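Local coordinates for protein aldehyde dehydrogenase (Anabaena variabilis, PDB 4H7N) that probably oxidises aldehydes to carboxylic acids with NAD+ as electron acceptor, as aldehyde dehydrogenases generally do, at residues Ile8-Pro13 with Ala165-Ala170; Asn76-Leu81 with Asn137-Leu142; Val260-Ser265 with Gly306-Glu311. All blocks are in the same frame, centred on the assembly; numbering follows the deposited sequence.

Contact 1. Residues Ile8-Pro13 with Ala165-Ala170; sequences IEVRNP and APRFVA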
loop_
_atom_site.group_PDB
_atom_site.type_symbol
_atom_site.label_atom_id
_atom_site.label_comp_id
_atom_site.label_asym_id
_atom_site.label_seq_id
_atom_site.Cartn_x
_atom_site.Cartn_y
_atom_site.Cartn_z
ATOM N N ILE A 8 -2.695 13.996 -31.729
ATOM C CA ILE A 8 -2.764 15.144 -30.844
ATOM C C ILE A 8 -1.623 16.074 -31.241
ATOM O O ILE A 8 -0.483 15.657 -31.298
ATOM C CB ILE A 8 -2.600 14.713 -29.359
ATOM C CG1 ILE A 8 -3.752 13.819 -28.932
ATOM C CG2 ILE A 8 -2.578 15.935 -28.447
ATOM C CD1 ILE A 8 -3.526 12.982 -27.687
ATOM N N GLU A 9 -1.935 17.333 -31.514
ATOM C CA GLU A 9 -0.913 18.305 -31.819
ATOM C C GLU A 9 -0.418 18.887 -30.506
ATOM O O GLU A 9 -1.203 19.088 -29.576
ATOM C CB GLU A 9 -1.471 19.377 -32.714
ATOM C CG GLU A 9 -1.865 18.847 -34.074
ATOM C CD GLU A 9 -2.250 19.973 -35.021
ATOM O OE1 GLU A 9 -3.381 20.498 -34.908
ATOM O OE2 GLU A 9 -1.391 20.361 -35.838
ATOM N N VAL A 10 0.879 19.162 -30.424
ATOM C CA VAL A 10 1.490 19.461 -29.134
ATOM C C VAL A 10 2.063 20.854 -29.236
ATOM O O VAL A 10 2.840 21.153 -30.160
ATOM C CB VAL A 10 2.560 18.431 -28.765
ATOM C CG1 VAL A 10 3.263 18.787 -27.457
ATOM C CG2 VAL A 10 1.979 17.036 -28.682
ATOM N N ARG A 11 1.643 21.715 -28.311
ATOM C CA ARG A 11 2.086 23.095 -28.249
ATOM C C ARG A 11 3.522 23.224 -27.721
ATOM O O ARG A 11 3.959 22.508 -26.814
ATOM C CB ARG A 11 1.069 23.866 -27.395
ATOM C CG ARG A 11 1.436 25.279 -27.016
ATOM C CD ARG A 11 0.266 25.954 -26.324
ATOM N NE ARG A 11 0.557 27.308 -25.911
ATOM C CZ ARG A 11 1.340 27.640 -24.878
ATOM N NH1 ARG A 11 1.927 26.721 -24.129
ATOM N NH2 ARG A 11 1.547 28.899 -24.585
ATOM N N ASN A 12 4.266 24.106 -28.347
ATOM C CA ASN A 12 5.567 24.532 -27.887
ATOM C C ASN A 12 5.342 25.654 -26.877
ATOM O O ASN A 12 4.701 26.666 -27.184
ATOM C CB ASN A 12 6.358 25.050 -29.078
ATOM C CG ASN A 12 7.746 25.531 -28.722
ATOM O OD1 ASN A 12 7.963 26.290 -27.805
ATOM N ND2 ASN A 12 8.681 25.165 -29.566
ATOM N N PRO A 13 5.844 25.469 -25.662
ATOM C CA PRO A 13 5.593 26.432 -24.590
ATOM C C PRO A 13 6.317 27.790 -24.745
ATOM O O PRO A 13 5.904 28.758 -24.144
ATOM C CB PRO A 13 6.086 25.687 -23.356
ATOM C CG PRO A 13 7.182 24.842 -23.864
ATOM C CD PRO A 13 6.643 24.328 -25.185
ATOM N N ALA A 165 4.017 17.474 -22.652
ATOM C CA ALA A 165 5.493 17.501 -22.759
ATOM C C ALA A 165 6.067 16.110 -23.075
ATOM O O ALA A 165 6.615 15.440 -22.196
ATOM C CB ALA A 165 6.066 18.001 -21.459
ATOM N N PRO A 166 5.882 15.631 -24.307
ATOM C CA PRO A 166 6.176 14.253 -24.661
ATOM C C PRO A 166 7.451 14.084 -25.479
ATOM O O PRO A 166 7.850 12.961 -25.767
ATOM C CB PRO A 166 4.960 13.877 -25.512
ATOM C CG PRO A 166 4.744 15.148 -26.279
ATOM C CD PRO A 166 5.079 16.293 -25.341
ATOM N N ARG A 167 8.080 15.168 -25.883
ATOM C CA ARG A 167 9.149 15.064 -26.910
ATOM C C ARG A 167 10.433 14.387 -26.423
ATOM O O ARG A 167 11.151 13.784 -27.215
ATOM C CB ARG A 167 9.519 16.426 -27.458
ATOM C CG ARG A 167 8.360 17.268 -27.939
ATOM C CD ARG A 167 8.919 18.624 -28.298
ATOM N NE ARG A 167 7.897 19.591 -28.633
ATOM C CZ ARG A 167 7.038 20.150 -27.771
ATOM N NH1 ARG A 167 6.987 19.802 -26.498
ATOM N NH2 ARG A 167 6.222 21.095 -28.193
ATOM N N PHE A 168 10.663 14.400 -25.104
ATOM C CA PHE A 168 11.888 13.828 -24.527
ATOM C C PHE A 168 11.961 12.332 -24.724
ATOM O O PHE A 168 13.033 11.776 -24.626
ATOM C CB PHE A 168 12.004 14.142 -23.046
ATOM C CG PHE A 168 11.033 13.366 -22.196
ATOM C CD1 PHE A 168 9.725 13.777 -22.054
ATOM C CD2 PHE A 168 11.436 12.208 -21.558
ATOM C CE1 PHE A 168 8.840 13.061 -21.270
ATOM C CE2 PHE A 168 10.550 11.472 -20.766
ATOM C CZ PHE A 168 9.254 11.911 -20.614
ATOM N N VAL A 169 10.828 11.693 -24.992
ATOM C CA VAL A 169 10.754 10.273 -25.230
ATOM C C VAL A 169 11.559 9.836 -26.479
ATOM O O VAL A 169 12.240 8.788 -26.462
ATOM C CB VAL A 169 9.276 9.803 -25.305
ATOM C CG1 VAL A 169 9.195 8.354 -25.712
ATOM C CG2 VAL A 169 8.634 9.904 -23.918
ATOM N N ALA A 170 11.558 10.637 -27.523
ATOM C CA ALA A 170 12.147 10.182 -28.806
ATOM C C ALA A 170 13.643 9.835 -28.626
ATOM O O ALA A 170 14.066 8.772 -29.009
ATOM C CB ALA A 170 11.946 11.217 -29.903
#

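Contact 2. Residues Asn76-Leu81 with Asn137-Leu142; sequences NDTGRL and NFPLTL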
loop_
_atom_site.group_PDB
_atom_site.type_symbol
_atom_site.label_atom_id
_atom_site.label_comp_id
_atom_site.label_asym_id
_atom_site.label_seq_id
_atom_site.Cartn_x
_atom_site.Cartn_y
_atom_site.Cartn_z
ATOM N N ASN A 76 12.972 21.823 -25.681
ATOM C CA ASN A 76 11.777 22.012 -26.488
ATOM C C ASN A 76 10.512 21.769 -25.638
ATOM O O ASN A 76 9.538 22.538 -25.753
ATOM C CB ASN A 76 11.827 21.058 -27.687
ATOM C CG ASN A 76 10.931 21.462 -28.859
ATOM O OD1 ASN A 76 11.156 20.990 -30.001
ATOM N ND2 ASN A 76 9.896 22.280 -28.611
ATOM N N ASP A 77 10.515 20.721 -24.812
ATOM C CA ASP A 77 9.341 20.408 -23.972
ATOM C C ASP A 77 9.078 21.470 -22.909
ATOM O O ASP A 77 7.942 21.744 -22.578
ATOM C CB ASP A 77 9.493 19.064 -23.219
ATOM C CG ASP A 77 9.134 17.816 -24.045
ATOM O OD1 ASP A 77 8.186 17.825 -24.886
ATOM O OD2 ASP A 77 9.760 16.745 -23.782
ATOM N N THR A 78 10.143 21.997 -22.306
ATOM C CA THR A 78 10.048 22.807 -21.076
ATOM C C THR A 78 10.328 24.262 -21.242
ATOM O O THR A 78 9.961 25.068 -20.396
ATOM C CB THR A 78 11.003 22.305 -19.980
ATOM O OG1 THR A 78 12.388 22.403 -20.382
ATOM C CG2 THR A 78 10.685 20.827 -19.602
ATOM N N GLY A 79 10.985 24.618 -22.341
ATOM C CA GLY A 79 11.339 26.002 -22.573
ATOM C C GLY A 79 12.522 26.556 -21.797
ATOM O O GLY A 79 12.736 27.773 -21.767
ATOM N N ARG A 80 13.253 25.693 -21.092
ATOM C CA ARG A 80 14.360 26.149 -20.292
ATOM C C ARG A 80 15.547 25.215 -20.390
ATOM O O ARG A 80 15.385 24.020 -20.675
ATOM C CB ARG A 80 13.947 26.391 -18.802
ATOM C CG ARG A 80 13.006 25.382 -18.138
ATOM C CD ARG A 80 13.590 24.003 -17.943
ATOM N NE ARG A 80 12.710 23.189 -17.090
ATOM C CZ ARG A 80 12.768 21.874 -16.934
ATOM N NH1 ARG A 80 11.928 21.298 -16.072
ATOM N NH2 ARG A 80 13.658 21.109 -17.584
ATOM N N LEU A 81 16.727 25.778 -20.131
ATOM C CA LEU A 81 17.983 25.037 -20.214
ATOM C C LEU A 81 18.571 24.585 -18.875
ATOM O O LEU A 81 18.827 23.404 -18.703
ATOM C CB LEU A 81 19.033 25.853 -20.990
ATOM C CG LEU A 81 20.393 25.188 -21.233
ATOM C CD1 LEU A 81 20.271 23.808 -21.864
ATOM C CD2 LEU A 81 21.277 26.094 -22.108
ATOM N N ASN A 137 5.693 18.743 -15.776
ATOM C CA ASN A 137 6.537 19.786 -15.186
ATOM C C ASN A 137 8.047 19.473 -15.029
ATOM O O ASN A 137 8.902 20.365 -15.221
ATOM C CB ASN A 137 5.951 20.285 -13.895
ATOM C CG ASN A 137 5.880 19.200 -12.863
ATOM O OD1 ASN A 137 5.265 18.162 -13.095
ATOM N ND2 ASN A 137 6.546 19.395 -11.758
ATOM N N PHE A 138 8.353 18.204 -14.790
ATOM C CA PHE A 138 9.698 17.664 -14.874
ATOM C C PHE A 138 9.527 16.377 -15.656
ATOM O O PHE A 138 9.446 15.279 -15.108
ATOM C CB PHE A 138 10.311 17.378 -13.497
ATOM C CG PHE A 138 10.561 18.601 -12.639
ATOM C CD1 PHE A 138 11.681 19.379 -12.821
ATOM C CD2 PHE A 138 9.728 18.886 -11.540
ATOM C CE1 PHE A 138 11.932 20.467 -12.011
ATOM C CE2 PHE A 138 9.995 19.972 -10.717
ATOM C CZ PHE A 138 11.098 20.764 -10.968
ATOM N N PRO A 139 9.389 16.508 -16.942
ATOM C CA PRO A 139 8.923 15.376 -17.719
ATOM C C PRO A 139 9.857 14.171 -17.636
ATOM O O PRO A 139 9.371 13.047 -17.526
ATOM C CB PRO A 139 8.865 15.894 -19.146
ATOM C CG PRO A 139 9.293 17.277 -19.109
ATOM C CD PRO A 139 9.713 17.687 -17.744
ATOM N N LEU A 140 11.171 14.405 -17.670
ATOM C CA LEU A 140 12.113 13.314 -17.647
ATOM C C LEU A 140 12.166 12.696 -16.280
ATOM O O LEU A 140 11.893 11.487 -16.119
ATOM C CB LEU A 140 13.508 13.757 -18.102
ATOM C CG LEU A 140 14.575 12.696 -17.961
ATOM C CD1 LEU A 140 14.317 11.550 -18.924
ATOM C CD2 LEU A 140 15.978 13.279 -18.165
ATOM N N THR A 141 12.435 13.487 -15.258
ATOM C CA THR A 141 12.679 12.860 -13.952
ATOM C C THR A 141 11.418 12.199 -13.420
ATOM O O THR A 141 11.505 11.114 -12.822
ATOM C CB THR A 141 13.267 13.809 -12.912
ATOM O OG1 THR A 141 12.539 15.006 -12.948
ATOM C CG2 THR A 141 14.743 14.191 -13.243
ATOM N N LEU A 142 10.266 12.822 -13.612
ATOM C CA LEU A 142 9.047 12.222 -13.085
ATOM C C LEU A 142 8.505 11.036 -13.919
ATOM O O LEU A 142 7.722 10.265 -13.411
ATOM C CB LEU A 142 7.988 13.311 -12.803
ATOM C CG LEU A 142 8.452 14.307 -11.715
ATOM C CD1 LEU A 142 7.475 15.431 -11.420
ATOM C CD2 LEU A 142 8.767 13.635 -10.377
#

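Contact 3. Residues Val260-Ser265 with Gly306-Glu311; sequences VNTGQS and GPIIAE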
loop_
_atom_site.group_PDB
_atom_site.type_symbol
_atom_site.label_atom_id
_atom_site.label_comp_id
_atom_site.label_asym_id
_atom_site.label_seq_id
_atom_site.Cartn_x
_atom_site.Cartn_y
_atom_site.Cartn_z
ATOM N N VAL A 260 11.849 28.007 -8.469
ATOM C CA VAL A 260 12.586 27.096 -9.315
ATOM C C VAL A 260 11.555 26.376 -10.182
ATOM O O VAL A 260 10.450 26.090 -9.750
ATOM C CB VAL A 260 13.494 26.118 -8.514
ATOM C CG1 VAL A 260 12.658 25.175 -7.672
ATOM C CG2 VAL A 260 14.395 25.354 -9.457
ATOM N N ASN A 261 11.904 26.207 -11.443
ATOM C CA ASN A 261 11.022 25.678 -12.476
ATOM C C ASN A 261 9.782 26.556 -12.624
ATOM O O ASN A 261 8.700 26.073 -12.944
ATOM C CB ASN A 261 10.610 24.219 -12.173
ATOM C CG ASN A 261 10.279 23.430 -13.452
ATOM O OD1 ASN A 261 10.943 23.582 -14.462
ATOM N ND2 ASN A 261 9.228 22.643 -13.412
ATOM N N THR A 262 9.927 27.844 -12.350
ATOM C CA THR A 262 8.789 28.808 -12.406
ATOM C C THR A 262 7.654 28.379 -11.445
ATOM O O THR A 262 6.469 28.683 -11.656
ATOM C CB THR A 262 8.264 28.985 -13.833
ATOM O OG1 THR A 262 9.369 29.174 -14.735
ATOM C CG2 THR A 262 7.389 30.219 -13.958
ATOM N N GLY A 263 8.034 27.672 -10.390
ATOM C CA GLY A 263 7.050 27.250 -9.388
ATOM C C GLY A 263 6.195 26.064 -9.773
ATOM O O GLY A 263 5.285 25.705 -9.032
ATOM N N GLN A 264 6.535 25.415 -10.885
ATOM C CA GLN A 264 5.766 24.312 -11.448
ATOM C C GLN A 264 6.299 23.010 -10.857
ATOM O O GLN A 264 7.066 22.290 -11.482
ATOM C CB GLN A 264 5.877 24.308 -12.992
ATOM C CG GLN A 264 5.364 25.601 -13.602
ATOM C CD GLN A 264 5.715 25.748 -15.064
ATOM O OE1 GLN A 264 4.829 25.721 -15.925
ATOM N NE2 GLN A 264 7.024 25.918 -15.367
ATOM N N SER A 265 5.855 22.718 -9.629
ATOM C CA SER A 265 6.375 21.623 -8.870
ATOM C C SER A 265 5.442 21.367 -7.702
ATOM O O SER A 265 5.037 22.309 -7.000
ATOM C CB SER A 265 7.752 21.916 -8.348
ATOM O OG SER A 265 8.245 20.891 -7.573
ATOM N N GLY A 306 11.929 29.977 -16.785
ATOM C CA GLY A 306 11.253 29.559 -18.018
ATOM C C GLY A 306 9.776 29.941 -18.080
ATOM O O GLY A 306 9.223 30.460 -17.121
ATOM N N PRO A 307 9.129 29.619 -19.190
ATOM C CA PRO A 307 7.737 29.902 -19.361
ATOM C C PRO A 307 6.850 28.974 -18.564
ATOM O O PRO A 307 7.278 27.879 -18.162
ATOM C CB PRO A 307 7.518 29.662 -20.850
ATOM C CG PRO A 307 8.505 28.619 -21.215
ATOM C CD PRO A 307 9.693 28.905 -20.353
ATOM N N ILE A 308 5.596 29.370 -18.425
ATOM C CA ILE A 308 4.583 28.467 -17.928
ATOM C C ILE A 308 4.300 27.492 -19.040
ATOM O O ILE A 308 3.875 27.895 -20.105
ATOM C CB ILE A 308 3.332 29.235 -17.577
ATOM C CG1 ILE A 308 3.687 30.272 -16.506
ATOM C CG2 ILE A 308 2.232 28.298 -17.117
ATOM C CD1 ILE A 308 2.712 31.414 -16.490
ATOM N N ILE A 309 4.531 26.205 -18.776
ATOM C CA ILE A 309 4.581 25.188 -19.809
ATOM C C ILE A 309 3.203 24.880 -20.374
ATOM O O ILE A 309 3.024 24.763 -21.568
ATOM C CB ILE A 309 5.232 23.922 -19.231
ATOM C CG1 ILE A 309 6.715 24.164 -19.009
ATOM C CG2 ILE A 309 5.040 22.738 -20.151
ATOM C CD1 ILE A 309 7.346 23.071 -18.192
ATOM N N ALA A 310 2.216 24.762 -19.504
ATOM C CA ALA A 310 0.870 24.402 -19.956
ATOM C C ALA A 310 -0.022 25.622 -19.985
ATOM O O ALA A 310 -0.067 26.369 -19.011
ATOM C CB ALA A 310 0.299 23.320 -19.044
ATOM N N GLU A 311 -0.763 25.836 -21.074
ATOM C CA GLU A 311 -1.687 26.987 -21.117
ATOM C C GLU A 311 -2.719 26.997 -20.007
ATOM O O GLU A 311 -3.068 28.069 -19.497
ATOM C CB GLU A 311 -2.508 27.054 -22.412
ATOM C CG GLU A 311 -1.785 27.674 -23.547
ATOM C CD GLU A 311 -2.730 28.353 -24.532
ATOM O OE1 GLU A 311 -3.505 27.645 -25.149
ATOM O OE2 GLU A 311 -2.679 29.588 -24.650
HETATM O O HOH W 1 11.151 27.227 -15.509
#

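Contact 1. Residues Ile8-Pro13 with Ala165-Ala170
V10 meets P166 and R167 where the N-terminal strand 8-11 passes the loop leading into helix 169-176, a good example of one arginine binding a strand edge to a turn. The CG1 methyl of V10, set anti to the backbone N (chi1 176°), packs 3.7 Å from P166 CD. The same methyl covers one face of the R167 guanidinium, 3.8 Å from NH2. R11 contributes its carbonyl rather than its side chain, whose CB points away from 165-170: R167 NH2 donates to R11 O at 3.0 Å in a fairly straight bond (162°). The oxygen lies in the guanidinium plane, although the donor stands above the plane of the carbonyl. At N12, CA comes within 3.5 Å of R167 NH2, while the amide ND2 turns to D19. P13 only grazes the group, its CD 4.4 Å from NH2. R167 also forms salt bridges with D19 through NH2 and with D77 through NH1. An alanine at R167 would probably leave both aspartates without their positive mate, R11 O without this donor and the V10 methyl without its flat partner. The chemistry implies a buried cation, probably balanced by two carboxylates, with a strand carbonyl at its edge.

Contact 2. Residues Asn76-Leu81 with Asn137-Leu142
N137 opens the Asn-Phe-Pro run of the WNFP motif of aldehyde dehydrogenases, and its carbonyl faces R80, just beyond the C-terminal end of helix 67-78. N137 O lies 3.3 Å from R80 NH1; this oxygen accepts from N261 ND2, and NH1 donates to N261 OD1. CB of N137 points away from 76-81, and its ND2 bonds to Q264 O; the equivalent asparagine of relatives lines the oxyanion hole, and N137 probably does the same. F138 comes next. Its CB is directed away from 76-81, yet the ring returns toward R80, with CD1 3.8 Å from NH1. The two side chains run at about a right angle, ring and guanidinium planes 43° apart, an oblique meeting. A bend at chi2 (66°) turns CD of R80 out of an extended course, and NH2 forms a salt bridge with E87 on helix 82-106. P139 provides the apolar part of the contact. Its ring fits against T78, with D77 CB at a looser 4.5 Å from CG. T78 OG1 bonds to L74 O within its own helix, while CG2, anti to the carbonyl carbon, is the branch that meets the proline. That methyl, T78 CG2, lies 3.8 Å from both CG and CD of P139 and stands 3.5 Å above the centre of the R80 guanidinium.

Contact 3. Residues Val260-Ser265 with Gly306-Glu311
Q264 and I309 form the tight side of this contact between two loops, one of which carries the start of the GQxC signature that ends, in aldehyde dehydrogenases, with the nucleophilic cysteine. The Q264 chain runs extended beyond CG, chi2 168° placing CD well out toward segment 306-311. There OE1 accepts from I309 N at 2.9 Å, the bond nearly straight (169°) and lying on a carbonyl lone pair in the amide plane. OE1 also packs 3.8 Å from both I308 CG2 and I309 CB, so an amide oxygen is bedded among isoleucine carbons while one backbone N-H satisfies it. The other end of the amide is also held: NE2 donates to N261 O at 3.0 Å and, more weakly, to P307 O. With two partners for NE2 and one for OE1, the amide cannot flip without losing bonds. The side formed by T262 is looser in apolar packing, and watered. Its CG2 is 4.5 Å from the nearest isoleucine carbon, I308 CG1, and the hydroxyl does the work. T262 OG1 donates to G306 O at 2.7 Å, from above the carbonyl plane, and accepts from a water that in turn takes a weak bond from G306 N. Within the first loop, where Q264 centres an inverse gamma turn, Q264 N and Q264 NE2 reach N261 O from opposite faces of its plane.

How the contacts relate
From the N terminus, the chain forms the 8-11/18-22 hairpin and then passes through helix 67-78 before reaching 137-142. Contact 2 closes first, tying the end of that helix to the region of helix 139-144. Contact 1 closes later, at 165-170, and brackets contact 2: its wider loop joins the hairpin to the approach of helix 169-176. D77 links the two, pairing with R167 and with F168 N. Contact 3 is a separate, later loop, joining the turn after helix 247-259 to the approach of helix 311-326. N137 connects contact 2 to contact 3 through N261 and Q264, while P13 and P307 pack between contacts 1 and 3.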